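Local coordinates for protein glycoside Hydrolase (Bacteroides uniformis, PDB 5T9X) that probably hydrolyses agarose-type galactans as a family 16 glycoside hydrolase, within an agarose-degrading pathway of a human gut bacterium, at residues Y50-F55 / W67-Q72; I132-S137 / E141-G146; Y239-V242 / I246-N249; D260-E265 / N280-N285. One frame throughout, in Å; residues are numbered along the deposited sequence.

Contact 1: Y50-F55 / W67-Q72; sequences YEWDKF and WELQSQ. With NA (sodium ion), chain D.
Apolar contact comes first: Leu69 sets its two methyls against two aromatic side chains of 50-55. CD2 lies 3.6 Å from Tyr50 CE2 and stays close to CZ and OH of the same side chain, while CD1 sits 3.7 Å from Trp52 CZ2. Leu69 CD2 also lies in the plane of the indole, at its edge. With CG of Leu69 anti to the backbone N (chi1 -175°), the fork points away from strand 65-69 toward both rings; Tyr50 approaches from the opposite direction, whereas Trp52 crosses the leucine at a slant.

The two aromatic side chains also lie against each other: Trp52 CZ2 stands 3.7 Å above one face of the Tyr50 ring, toward its rim, and Tyr50 CB lies over one face of the indole.

Polar bonds tie the turn from Tyr50 to Asp53. Asp53 N donates to Tyr50 O, and Tyr50 N returns a bond of 3.0 Å to Asp53 OD2, met from above the carboxylate plane.

Metal binding occupies another side of this turn. Glu51 chelates the sodium ion through both oxygens, OE1 at 2.7 Å and OE2 at 2.8 Å from the metal; Asp75, Asn77, Gly118 and Asp332 complete the site.

The segment 67-72 runs off strand 65-69, whose Glu68 pairs with Lys338 of strand 329-341; Trp52 packs on Tyr337 of that same strand.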
loop_
_atom_site.group_PDB
_atom_site.type_symbol
_atom_site.label_atom_id
_atom_site.label_comp_id
_atom_site.label_asym_id
_atom_site.label_seq_id
_atom_site.Cartn_x
_atom_site.Cartn_y
_atom_site.Cartn_z
ATOM N N TYR A 50 -4.335 9.505 21.151
ATOM C CA TYR A 50 -4.691 9.575 19.731
ATOM C C TYR A 50 -5.922 8.729 19.402
ATOM O O TYR A 50 -6.253 7.807 20.140
ATOM C CB TYR A 50 -3.482 9.137 18.888
ATOM C CG TYR A 50 -2.184 9.896 19.194
ATOM C CD1 TYR A 50 -1.878 11.081 18.519
ATOM C CD2 TYR A 50 -1.265 9.425 20.143
ATOM C CE1 TYR A 50 -0.711 11.783 18.776
ATOM C CE2 TYR A 50 -0.101 10.132 20.415
ATOM C CZ TYR A 50 0.173 11.314 19.717
ATOM O OH TYR A 50 1.334 12.046 19.944
ATOM N N GLU A 51 -6.600 9.070 18.301
ATOM C CA GLU A 51 -7.670 8.257 17.657
ATOM C C GLU A 51 -7.438 6.769 17.849
ATOM O O GLU A 51 -8.330 6.020 18.279
ATOM C CB GLU A 51 -7.662 8.485 16.128
ATOM C CG GLU A 51 -8.440 9.681 15.612
ATOM C CD GLU A 51 -8.504 9.751 14.083
ATOM O OE1 GLU A 51 -7.642 9.171 13.388
ATOM O OE2 GLU A 51 -9.410 10.426 13.527
ATOM N N TRP A 52 -6.209 6.362 17.504
ATOM C CA TRP A 52 -5.823 4.948 17.449
ATOM C C TRP A 52 -5.557 4.203 18.757
ATOM O O TRP A 52 -5.370 2.979 18.735
ATOM C CB TRP A 52 -4.608 4.771 16.535
ATOM C CG TRP A 52 -3.383 5.512 16.920
ATOM C CD1 TRP A 52 -2.645 5.359 18.030
ATOM C CD2 TRP A 52 -2.727 6.488 16.128
ATOM N NE1 TRP A 52 -1.565 6.201 17.994
ATOM C CE2 TRP A 52 -1.606 6.911 16.832
ATOM C CE3 TRP A 52 -2.999 7.058 14.894
ATOM C CZ2 TRP A 52 -0.750 7.875 16.351
ATOM C CZ3 TRP A 52 -2.140 8.028 14.412
ATOM C CH2 TRP A 52 -1.031 8.424 15.142
ATOM N N ASP A 53 -5.515 4.914 19.876
ATOM C CA ASP A 53 -5.190 4.282 21.143
ATOM C C ASP A 53 -6.291 3.336 21.631
ATOM O O ASP A 53 -6.024 2.469 22.439
ATOM C CB ASP A 53 -4.826 5.336 22.202
ATOM C CG ASP A 53 -3.401 5.887 22.029
ATOM O OD1 ASP A 53 -2.518 5.159 21.502
ATOM O OD2 ASP A 53 -3.158 7.047 22.450
ATOM N N LYS A 54 -7.500 3.432 21.102
ATOM C CA LYS A 54 -8.445 2.342 21.322
ATOM C C LYS A 54 -7.970 0.967 20.863
ATOM O O LYS A 54 -8.554 -0.045 21.277
ATOM C CB LYS A 54 -9.812 2.624 20.721
ATOM C CG LYS A 54 -9.883 2.836 19.223
ATOM C CD LYS A 54 -11.330 2.645 18.731
ATOM C CE LYS A 54 -11.756 3.707 17.728
ATOM N NZ LYS A 54 -13.233 3.654 17.488
ATOM N N PHE A 55 -6.955 0.921 20.002
ATOM C CA PHE A 55 -6.391 -0.341 19.522
ATOM C C PHE A 55 -4.967 -0.501 20.004
ATOM O O PHE A 55 -4.133 0.330 19.710
ATOM C CB PHE A 55 -6.340 -0.366 18.008
ATOM C CG PHE A 55 -7.664 -0.179 17.303
ATOM C CD1 PHE A 55 -8.621 -1.160 17.328
ATOM C CD2 PHE A 55 -7.887 0.940 16.510
ATOM C CE1 PHE A 55 -9.799 -1.010 16.606
ATOM C CE2 PHE A 55 -9.071 1.102 15.811
ATOM C CZ PHE A 55 -10.024 0.117 15.841
ATOM N N TRP A 67 7.057 0.018 23.107
ATOM C CA TRP A 67 6.845 0.628 21.806
ATOM C C TRP A 67 6.925 2.128 21.930
ATOM O O TRP A 67 6.391 2.655 22.853
ATOM C CB TRP A 67 5.464 0.257 21.273
ATOM C CG TRP A 67 5.369 -1.161 20.901
ATOM C CD1 TRP A 67 4.653 -2.133 21.530
ATOM C CD2 TRP A 67 6.019 -1.782 19.802
ATOM N NE1 TRP A 67 4.821 -3.335 20.889
ATOM C CE2 TRP A 67 5.663 -3.149 19.827
ATOM C CE3 TRP A 67 6.891 -1.320 18.807
ATOM C CZ2 TRP A 67 6.141 -4.061 18.890
ATOM C CZ3 TRP A 67 7.348 -2.219 17.857
ATOM C CH2 TRP A 67 6.967 -3.577 17.903
ATOM N N GLU A 68 7.563 2.802 20.978
ATOM C CA GLU A 68 7.633 4.236 20.946
ATOM C C GLU A 68 7.067 4.739 19.606
ATOM O O GLU A 68 7.554 4.399 18.531
ATOM C CB GLU A 68 9.078 4.676 21.138
ATOM C CG GLU A 68 9.361 6.149 20.905
ATOM C CD GLU A 68 10.852 6.450 20.985
ATOM O OE1 GLU A 68 11.372 6.550 22.140
ATOM O OE2 GLU A 68 11.510 6.574 19.899
ATOM N N LEU A 69 6.048 5.581 19.698
ATOM C CA LEU A 69 5.432 6.165 18.534
ATOM C C LEU A 69 6.445 7.050 17.819
ATOM O O LEU A 69 7.165 7.789 18.462
ATOM C CB LEU A 69 4.234 6.988 18.967
ATOM C CG LEU A 69 3.410 7.585 17.842
ATOM C CD1 LEU A 69 2.638 6.502 17.080
ATOM C CD2 LEU A 69 2.480 8.625 18.435
ATOM N N GLN A 70 6.493 6.966 16.495
ATOM C CA GLN A 70 7.430 7.733 15.698
ATOM C C GLN A 70 6.696 8.918 15.127
ATOM O O GLN A 70 5.507 8.823 14.861
ATOM C CB GLN A 70 7.982 6.860 14.567
ATOM C CG GLN A 70 8.686 5.595 15.025
ATOM C CD GLN A 70 9.937 5.894 15.841
ATOM O OE1 GLN A 70 10.938 6.342 15.304
ATOM N NE2 GLN A 70 9.882 5.643 17.128
ATOM N N SER A 71 7.400 10.020 14.888
ATOM C CA SER A 71 6.711 11.247 14.457
ATOM C C SER A 71 6.240 11.241 13.016
ATOM O O SER A 71 5.416 12.096 12.650
ATOM C CB SER A 71 7.526 12.514 14.747
ATOM O OG SER A 71 8.781 12.460 14.137
ATOM N N GLN A 72 6.695 10.276 12.219
ATOM C CA GLN A 72 6.130 10.089 10.863
ATOM C C GLN A 72 4.652 9.652 10.866
ATOM O O GLN A 72 3.966 9.884 9.878
ATOM C CB GLN A 72 6.956 9.078 10.062
ATOM C CG GLN A 72 6.436 8.761 8.676
ATOM C CD GLN A 72 6.526 9.958 7.777
ATOM O OE1 GLN A 72 7.621 10.434 7.504
ATOM N NE2 GLN A 72 5.384 10.459 7.303
HETATM NA NA NA D . -8.061 10.346 11.039
#

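Contact 2: I132-S137 / E141-G146; sequences IVKVTS and EKMMPG
Lys134 and Glu141 meet in a salt bridge across the exposed face of the two strands, NZ to OE2 at 2.8 Å. The lysine runs extended from CB to CE and then turns at its last torsion (chi4 59°), which swings the ammonium back toward the neighbouring strand. Glu141 reaches out extended to meet it, and the nitrogen arrives from above the carboxylate plane, 62° out of it. Lys134 CE also lies against the carboxylate.

Met143 shares this face but folds up, bent at both chi2 (-55°) and chi3. Its sulfur rests beside the root of the lysine, SD 3.8 Å from Lys134 CB, and its methyl turns the other way along the strand, CE 3.6 Å from Ile132 CG2, where the two side chains cross at about a right angle.

The backbones form an antiparallel beta hairpin of strands 132-137 and 140-154 in the mixed sheet. Val133 with Met144 and Val135 with Lys142 are the hydrogen-bonded pairs; Val133 N donates to Met144 O at 2.9 Å, and Val135 N to Lys142 O at 2.8 Å. The return bond from Lys142 N to Val135 O is longer, 3.2 Å, and more bent.

On the other face Met144 stretches out beyond CG and lays its thioether across Val135. CG comes 3.8 Å from Val135 CG2, and CE lies over CB of the same valine. Ala310 of helix 307-310 packs on Met144, while Ala104 and Pro105 press on Val135.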
loop_
_atom_site.group_PDB
_atom_site.type_symbol
_atom_site.label_atom_id
_atom_site.label_comp_id
_atom_site.label_asym_id
_atom_site.label_seq_id
_atom_site.Cartn_x
_atom_site.Cartn_y
_atom_site.Cartn_z
ATOM N N ILE A 132 -3.080 9.118 -24.499
ATOM C CA ILE A 132 -3.081 7.693 -24.729
ATOM C C ILE A 132 -1.709 7.212 -24.297
ATOM O O ILE A 132 -0.697 7.888 -24.543
ATOM C CB ILE A 132 -3.335 7.369 -26.228
ATOM C CG1 ILE A 132 -4.598 8.088 -26.726
ATOM C CG2 ILE A 132 -3.496 5.869 -26.479
ATOM C CD1 ILE A 132 -4.862 7.910 -28.214
ATOM N N VAL A 133 -1.677 6.057 -23.632
ATOM C CA VAL A 133 -0.409 5.420 -23.239
ATOM C C VAL A 133 -0.375 3.994 -23.744
ATOM O O VAL A 133 -1.419 3.360 -23.881
ATOM C CB VAL A 133 -0.174 5.443 -21.715
ATOM C CG1 VAL A 133 -0.270 6.862 -21.189
ATOM C CG2 VAL A 133 -1.182 4.577 -20.995
ATOM N N LYS A 134 0.828 3.509 -24.032
ATOM C CA LYS A 134 1.036 2.140 -24.455
ATOM C C LYS A 134 1.229 1.296 -23.209
ATOM O O LYS A 134 2.094 1.574 -22.400
ATOM C CB LYS A 134 2.274 2.067 -25.358
ATOM C CG LYS A 134 2.548 0.729 -26.023
ATOM C CD LYS A 134 4.018 0.635 -26.420
ATOM C CE LYS A 134 4.259 -0.254 -27.626
ATOM N NZ LYS A 134 3.506 0.244 -28.828
ATOM N N VAL A 135 0.424 0.253 -23.072
ATOM C CA VAL A 135 0.453 -0.626 -21.912
ATOM C C VAL A 135 1.008 -1.980 -22.317
ATOM O O VAL A 135 0.621 -2.516 -23.341
ATOM C CB VAL A 135 -0.965 -0.808 -21.326
ATOM C CG1 VAL A 135 -0.950 -1.766 -20.144
ATOM C CG2 VAL A 135 -1.538 0.531 -20.903
ATOM N N THR A 136 1.870 -2.540 -21.479
ATOM C CA THR A 136 2.536 -3.810 -21.765
ATOM C C THR A 136 2.540 -4.761 -20.550
ATOM O O THR A 136 2.784 -4.347 -19.421
ATOM C CB THR A 136 3.967 -3.526 -22.244
ATOM O OG1 THR A 136 3.901 -2.993 -23.577
ATOM C CG2 THR A 136 4.859 -4.801 -22.220
ATOM N N SER A 137 2.268 -6.036 -20.807
ATOM C CA SER A 137 2.395 -7.087 -19.795
ATOM C C SER A 137 2.445 -8.427 -20.524
ATOM O O SER A 137 1.663 -8.673 -21.446
ATOM C CB SER A 137 1.243 -7.045 -18.778
ATOM O OG SER A 137 1.474 -7.923 -17.686
ATOM N N GLU A 141 0.181 -6.035 -25.991
ATOM C CA GLU A 141 0.500 -4.631 -26.159
ATOM C C GLU A 141 -0.791 -3.953 -26.580
ATOM O O GLU A 141 -1.535 -4.493 -27.386
ATOM C CB GLU A 141 1.639 -4.512 -27.168
ATOM C CG GLU A 141 1.777 -3.202 -27.922
ATOM C CD GLU A 141 3.015 -3.180 -28.837
ATOM O OE1 GLU A 141 3.963 -3.993 -28.638
ATOM O OE2 GLU A 141 3.051 -2.323 -29.755
ATOM N N LYS A 142 -1.075 -2.798 -25.992
ATOM C CA LYS A 142 -2.396 -2.184 -26.069
ATOM C C LYS A 142 -2.320 -0.663 -25.825
ATOM O O LYS A 142 -1.633 -0.215 -24.919
ATOM C CB LYS A 142 -3.306 -2.853 -25.042
ATOM C CG LYS A 142 -4.786 -2.780 -25.348
ATOM C CD LYS A 142 -5.546 -3.935 -24.698
ATOM C CE LYS A 142 -6.982 -4.026 -25.201
ATOM N NZ LYS A 142 -7.592 -5.327 -24.801
ATOM N N MET A 143 -2.988 0.125 -26.656
ATOM C CA MET A 143 -3.081 1.555 -26.444
ATOM C C MET A 143 -4.328 1.811 -25.629
ATOM O O MET A 143 -5.384 1.384 -26.034
ATOM C CB MET A 143 -3.196 2.291 -27.783
ATOM C CG MET A 143 -2.035 2.062 -28.740
ATOM S SD MET A 143 -0.397 2.427 -28.067
ATOM C CE MET A 143 -0.550 4.183 -27.744
ATOM N N MET A 144 -4.213 2.496 -24.495
ATOM C CA MET A 144 -5.389 2.849 -23.681
ATOM C C MET A 144 -5.384 4.298 -23.276
ATOM O O MET A 144 -4.338 4.931 -23.285
ATOM C CB MET A 144 -5.413 2.061 -22.392
ATOM C CG MET A 144 -4.997 0.633 -22.572
ATOM S SD MET A 144 -5.545 -0.294 -21.154
ATOM C CE MET A 144 -4.810 -1.843 -21.591
ATOM N N PRO A 145 -6.550 4.817 -22.879
ATOM C CA PRO A 145 -6.547 6.123 -22.236
ATOM C C PRO A 145 -5.945 6.031 -20.839
ATOM O O PRO A 145 -6.174 5.053 -20.118
ATOM C CB PRO A 145 -8.029 6.496 -22.156
ATOM C CG PRO A 145 -8.743 5.542 -23.061
ATOM C CD PRO A 145 -7.916 4.294 -23.048
ATOM N N GLY A 146 -5.169 7.047 -20.482
ATOM C CA GLY A 146 -4.604 7.178 -19.153
ATOM C C GLY A 146 -5.649 7.276 -18.060
ATOM O O GLY A 146 -6.796 7.628 -18.318
#

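Contact 3: Y239-V242 / I246-N249; sequences YKDV and IWRN
Two aromatic side chains and a carboxylate meet here in van der Waals contact, joining the end of strand 227-239 and the residues after it to the later part of the loop that leads to strand 252-260. Trp247 carries the contact through CZ2 and CH2 of its six-membered ring. CZ2 lies 3.9 Å from Tyr239 CE2, and the two side chains cross at about a right angle. Tyr239 gets there with CG anti to the backbone N (chi1 -178°), which brings CE2 and CD2 toward the tryptophan.

Asp241 comes in beside the tyrosine. Its OD2 sits 3.7 Å from Trp247 CH2, with the carboxylate and indole planes 50° apart. The hydrogen-bond partner of this oxygen is Thr245 OG1. Within its own segment the backbone N of Asp241 lies 4.0 Å above one face of the Tyr239 ring, toward the rim.

A 3-10 turn at 247-249, with Asn249 N bonded to Ile246 O, carries the indole inward. There Trp247 packs edge-to-face with His252 and against Ile215 of strand 215-224, while Tyr239 touches Leu217 of that strand and its backbone pairs with Ile215.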
loop_
_atom_site.group_PDB
_atom_site.type_symbol
_atom_site.label_atom_id
_atom_site.label_comp_id
_atom_site.label_asym_id
_atom_site.label_seq_id
_atom_site.Cartn_x
_atom_site.Cartn_y
_atom_site.Cartn_z
ATOM N N TYR A 239 -4.615 -13.056 1.283
ATOM C CA TYR A 239 -5.309 -13.285 2.528
ATOM C C TYR A 239 -6.809 -13.152 2.396
ATOM O O TYR A 239 -7.315 -12.149 1.946
ATOM C CB TYR A 239 -4.829 -12.322 3.634
ATOM C CG TYR A 239 -5.513 -12.607 4.940
ATOM C CD1 TYR A 239 -5.292 -13.816 5.596
ATOM C CD2 TYR A 239 -6.437 -11.721 5.478
ATOM C CE1 TYR A 239 -5.955 -14.135 6.775
ATOM C CE2 TYR A 239 -7.110 -12.012 6.660
ATOM C CZ TYR A 239 -6.867 -13.233 7.308
ATOM O OH TYR A 239 -7.513 -13.546 8.488
ATOM N N LYS A 240 -7.492 -14.181 2.858
ATOM C CA LYS A 240 -8.945 -14.257 2.920
ATOM C C LYS A 240 -9.216 -14.690 4.343
ATOM O O LYS A 240 -8.528 -15.587 4.816
ATOM C CB LYS A 240 -9.372 -15.364 1.967
ATOM C CG LYS A 240 -10.817 -15.406 1.561
ATOM C CD LYS A 240 -11.243 -16.839 1.197
ATOM C CE LYS A 240 -10.356 -17.479 0.126
ATOM N NZ LYS A 240 -10.402 -18.970 -0.015
ATOM N N ASP A 241 -10.150 -14.052 5.045
ATOM C CA ASP A 241 -10.570 -14.591 6.365
ATOM C C ASP A 241 -11.689 -15.625 6.239
ATOM O O ASP A 241 -12.317 -15.783 5.174
ATOM C CB ASP A 241 -10.856 -13.505 7.445
ATOM C CG ASP A 241 -12.170 -12.718 7.242
ATOM O OD1 ASP A 241 -12.983 -12.978 6.294
ATOM O OD2 ASP A 241 -12.352 -11.777 8.068
ATOM N N VAL A 242 -11.897 -16.335 7.336
ATOM C CA VAL A 242 -12.849 -17.437 7.373
ATOM C C VAL A 242 -14.316 -17.036 7.101
ATOM O O VAL A 242 -15.056 -17.821 6.538
ATOM C CB VAL A 242 -12.695 -18.253 8.678
ATOM C CG1 VAL A 242 -12.835 -17.356 9.913
ATOM C CG2 VAL A 242 -13.685 -19.413 8.684
ATOM N N ILE A 246 -15.582 -8.790 3.069
ATOM C CA ILE A 246 -15.397 -7.935 1.925
ATOM C C ILE A 246 -14.800 -6.638 2.457
ATOM O O ILE A 246 -15.544 -5.782 2.958
ATOM C CB ILE A 246 -16.755 -7.638 1.222
ATOM C CG1 ILE A 246 -17.539 -8.947 0.921
ATOM C CG2 ILE A 246 -16.569 -6.768 -0.028
ATOM C CD1 ILE A 246 -16.756 -10.027 0.195
ATOM N N TRP A 247 -13.482 -6.474 2.285
ATOM C CA TRP A 247 -12.701 -5.415 2.951
ATOM C C TRP A 247 -13.104 -3.958 2.569
ATOM O O TRP A 247 -13.067 -3.061 3.406
ATOM C CB TRP A 247 -11.179 -5.658 2.738
ATOM C CG TRP A 247 -10.754 -7.063 3.131
ATOM C CD1 TRP A 247 -10.503 -8.107 2.284
ATOM C CD2 TRP A 247 -10.602 -7.587 4.462
ATOM N NE1 TRP A 247 -10.181 -9.235 2.997
ATOM C CE2 TRP A 247 -10.243 -8.949 4.336
ATOM C CE3 TRP A 247 -10.707 -7.035 5.733
ATOM C CZ2 TRP A 247 -9.995 -9.769 5.443
ATOM C CZ3 TRP A 247 -10.459 -7.841 6.833
ATOM C CH2 TRP A 247 -10.107 -9.196 6.681
ATOM N N ARG A 248 -13.450 -3.746 1.305
ATOM C CA ARG A 248 -14.135 -2.543 0.785
ATOM C C ARG A 248 -15.202 -1.892 1.702
ATOM O O ARG A 248 -15.385 -0.672 1.714
ATOM C CB ARG A 248 -14.826 -2.969 -0.529
ATOM C CG ARG A 248 -16.013 -2.121 -0.980
ATOM C CD ARG A 248 -17.198 -2.971 -1.352
ATOM N NE ARG A 248 -16.866 -3.723 -2.534
ATOM C CZ ARG A 248 -17.589 -4.707 -3.049
ATOM N NH1 ARG A 248 -18.721 -5.110 -2.503
ATOM N NH2 ARG A 248 -17.140 -5.293 -4.148
ATOM N N ASN A 249 -15.948 -2.717 2.415
ATOM C CA ASN A 249 -17.123 -2.241 3.137
ATOM C C ASN A 249 -16.850 -1.460 4.399
ATOM O O ASN A 249 -17.752 -0.845 4.913
ATOM C CB ASN A 249 -18.072 -3.418 3.453
ATOM C CG ASN A 249 -18.711 -4.007 2.199
ATOM O OD1 ASN A 249 -18.796 -3.369 1.152
ATOM N ND2 ASN A 249 -19.161 -5.237 2.309
#

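Contact 4: D260-E265 / N280-N285; sequences DPFNLE and NIIDPN
Ile282 plugs against the turn Pro261-Phe262 that leads into strand 263-268. Its CB lies 4.0 Å from Phe262 CD1, the corner of a ring that it meets obliquely. From CB the chain splits. The CG2 methyl, anti to the backbone N, rests 3.6 Å from Pro261 O and also near Phe262 CD1. The other branch leaves beside the backbone N (chi1 -66°): CG1 reaches Phe262 CA at 3.9 Å and is as close to the carbonyl oxygen of that residue. At the tip, CD1 passes the Phe262 carbonyl carbon and ends 4.4 Å from Leu264 CD1.

The turn that receives this side chain is a type I beta turn from Asp260 to Asn263, closing strand 252-260 onto 263-268 as an antiparallel hairpin. An Asx turn lies within it: Asp260 OD1 accepts from Phe262 N at 2.8 Å, nearly straight out from its C-O bond. The amide of Asn263 adds a second donor, ND2 lying 3.2 Å from Asp260 OD1 and equally far from Asp260 OD2, on the syn side of each oxygen. The carboxylate is thus held by three bonds, which fix its rotation, while Asn263 OD1 turns to Ser277 OG.

The carbonyl of Ile282, at the end of helix 279-282, accepts from His219 NE2, and its side chain also touches Val276 of strand 271-277.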
loop_
_atom_site.group_PDB
_atom_site.type_symbol
_atom_site.label_atom_id
_atom_site.label_comp_id
_atom_site.label_asym_id
_atom_site.label_seq_id
_atom_site.Cartn_x
_atom_site.Cartn_y
_atom_site.Cartn_z
ATOM N N ASP A 260 13.236 -8.090 11.619
ATOM C CA ASP A 260 14.642 -8.098 11.229
ATOM C C ASP A 260 14.693 -8.426 9.723
ATOM O O ASP A 260 13.644 -8.561 9.113
ATOM C CB ASP A 260 15.435 -9.046 12.135
ATOM C CG ASP A 260 15.024 -10.474 11.988
ATOM O OD1 ASP A 260 14.915 -10.961 10.847
ATOM O OD2 ASP A 260 14.827 -11.139 13.029
ATOM N N PRO A 261 15.886 -8.545 9.113
ATOM C CA PRO A 261 15.857 -8.752 7.648
ATOM C C PRO A 261 15.295 -10.074 7.124
ATOM O O PRO A 261 15.079 -10.185 5.919
ATOM C CB PRO A 261 17.331 -8.601 7.241
ATOM C CG PRO A 261 17.950 -7.794 8.340
ATOM C CD PRO A 261 17.263 -8.291 9.583
ATOM N N PHE A 262 15.057 -11.044 8.008
ATOM C CA PHE A 262 14.431 -12.305 7.651
ATOM C C PHE A 262 13.126 -12.596 8.392
ATOM O O PHE A 262 12.717 -13.739 8.446
ATOM C CB PHE A 262 15.459 -13.429 7.837
ATOM C CG PHE A 262 16.632 -13.295 6.914
ATOM C CD1 PHE A 262 16.515 -13.640 5.584
ATOM C CD2 PHE A 262 17.828 -12.724 7.352
ATOM C CE1 PHE A 262 17.567 -13.465 4.699
ATOM C CE2 PHE A 262 18.891 -12.547 6.479
ATOM C CZ PHE A 262 18.757 -12.925 5.149
ATOM N N ASN A 263 12.455 -11.573 8.934
ATOM C CA ASN A 263 11.197 -11.768 9.638
ATOM C C ASN A 263 10.216 -10.620 9.456
ATOM O O ASN A 263 10.462 -9.509 9.911
ATOM C CB ASN A 263 11.428 -12.016 11.122
ATOM C CG ASN A 263 11.956 -13.426 11.402
ATOM O OD1 ASN A 263 11.213 -14.422 11.342
ATOM N ND2 ASN A 263 13.266 -13.522 11.670
ATOM N N LEU A 264 9.129 -10.931 8.758
ATOM C CA LEU A 264 7.922 -10.119 8.706
ATOM C C LEU A 264 6.757 -10.868 9.334
ATOM O O LEU A 264 6.683 -12.088 9.229
ATOM C CB LEU A 264 7.536 -9.786 7.261
ATOM C CG LEU A 264 8.671 -9.222 6.439
ATOM C CD1 LEU A 264 8.305 -9.166 4.957
ATOM C CD2 LEU A 264 9.080 -7.863 6.970
ATOM N N GLU A 265 5.858 -10.127 9.982
ATOM C CA GLU A 265 4.587 -10.654 10.527
ATOM C C GLU A 265 3.519 -9.663 10.121
ATOM O O GLU A 265 3.713 -8.456 10.315
ATOM C CB GLU A 265 4.630 -10.804 12.052
ATOM C CG GLU A 265 5.398 -12.040 12.533
ATOM C CD GLU A 265 5.585 -12.149 14.069
ATOM O OE1 GLU A 265 5.089 -11.275 14.825
ATOM O OE2 GLU A 265 6.237 -13.126 14.535
ATOM N N ASN A 280 14.507 -18.932 2.863
ATOM C CA ASN A 280 13.798 -19.646 1.821
ATOM C C ASN A 280 12.541 -18.930 1.298
ATOM O O ASN A 280 12.146 -19.118 0.142
ATOM C CB ASN A 280 13.445 -21.054 2.287
ATOM C CG ASN A 280 13.116 -21.976 1.126
ATOM O OD1 ASN A 280 12.021 -22.537 1.056
ATOM N ND2 ASN A 280 14.059 -22.126 0.202
ATOM N N ILE A 281 11.919 -18.111 2.130
ATOM C CA ILE A 281 10.748 -17.365 1.701
ATOM C C ILE A 281 11.021 -15.859 1.554
ATOM O O ILE A 281 10.323 -15.178 0.774
ATOM C CB ILE A 281 9.529 -17.694 2.593
ATOM C CG1 ILE A 281 8.247 -17.092 1.991
ATOM C CG2 ILE A 281 9.747 -17.215 4.013
ATOM C CD1 ILE A 281 6.960 -17.656 2.548
ATOM N N ILE A 282 12.020 -15.332 2.266
ATOM C CA ILE A 282 12.393 -13.934 2.103
ATOM C C ILE A 282 13.160 -13.648 0.797
ATOM O O ILE A 282 12.884 -12.672 0.102
ATOM C CB ILE A 282 13.246 -13.453 3.301
ATOM C CG1 ILE A 282 12.408 -13.471 4.578
ATOM C CG2 ILE A 282 13.810 -12.033 3.071
ATOM C CD1 ILE A 282 11.377 -12.370 4.707
ATOM N N ASP A 283 14.177 -14.444 0.528
ATOM C CA ASP A 283 15.103 -14.174 -0.580
ATOM C C ASP A 283 15.777 -15.476 -1.028
ATOM O O ASP A 283 17.004 -15.607 -0.909
ATOM C CB ASP A 283 16.168 -13.133 -0.165
ATOM C CG ASP A 283 17.120 -12.763 -1.314
ATOM O OD1 ASP A 283 16.678 -12.871 -2.488
ATOM O OD2 ASP A 283 18.313 -12.381 -1.051
ATOM N N PRO A 284 14.984 -16.447 -1.516
ATOM C CA PRO A 284 15.567 -17.762 -1.865
ATOM C C PRO A 284 16.536 -17.758 -3.067
ATOM O O PRO A 284 17.371 -18.650 -3.159
ATOM C CB PRO A 284 14.335 -18.648 -2.138
ATOM C CG PRO A 284 13.253 -17.671 -2.521
ATOM C CD PRO A 284 13.524 -16.415 -1.717
ATOM N N ASN A 285 16.416 -16.767 -3.944
ATOM C CA ASN A 285 17.276 -16.602 -5.116
ATOM C C ASN A 285 18.493 -15.731 -4.852
ATOM O O ASN A 285 19.235 -15.451 -5.786
ATOM C CB ASN A 285 16.487 -15.968 -6.269
ATOM C CG ASN A 285 15.296 -16.802 -6.676
ATOM O OD1 ASN A 285 15.462 -17.961 -6.977
ATOM N ND2 ASN A 285 14.091 -16.223 -6.670
#

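How the contacts relate
The four contacts follow one another in series along the chain, each closing before the next opens, and none touches another. Contacts 1 and 4 reach the same antiparallel sheet, through strand 65-69 and through strands 252-260 and 263-268; their centres are 27 Å apart and their nearest atoms about 8 Å. Contact 2 belongs to the other, mixed sheet and lies across the chain's centre from contact 1, with 42 Å between centres. Contact 3 occupies the loop from the mixed sheet to the antiparallel one, its centre about 25 Å from those of contacts 1 and 4. They thus touch both sheets of what is probably the family 16 beta-sandwich (jelly-roll), and one loop crossing between them; the sodium site is at contact 1.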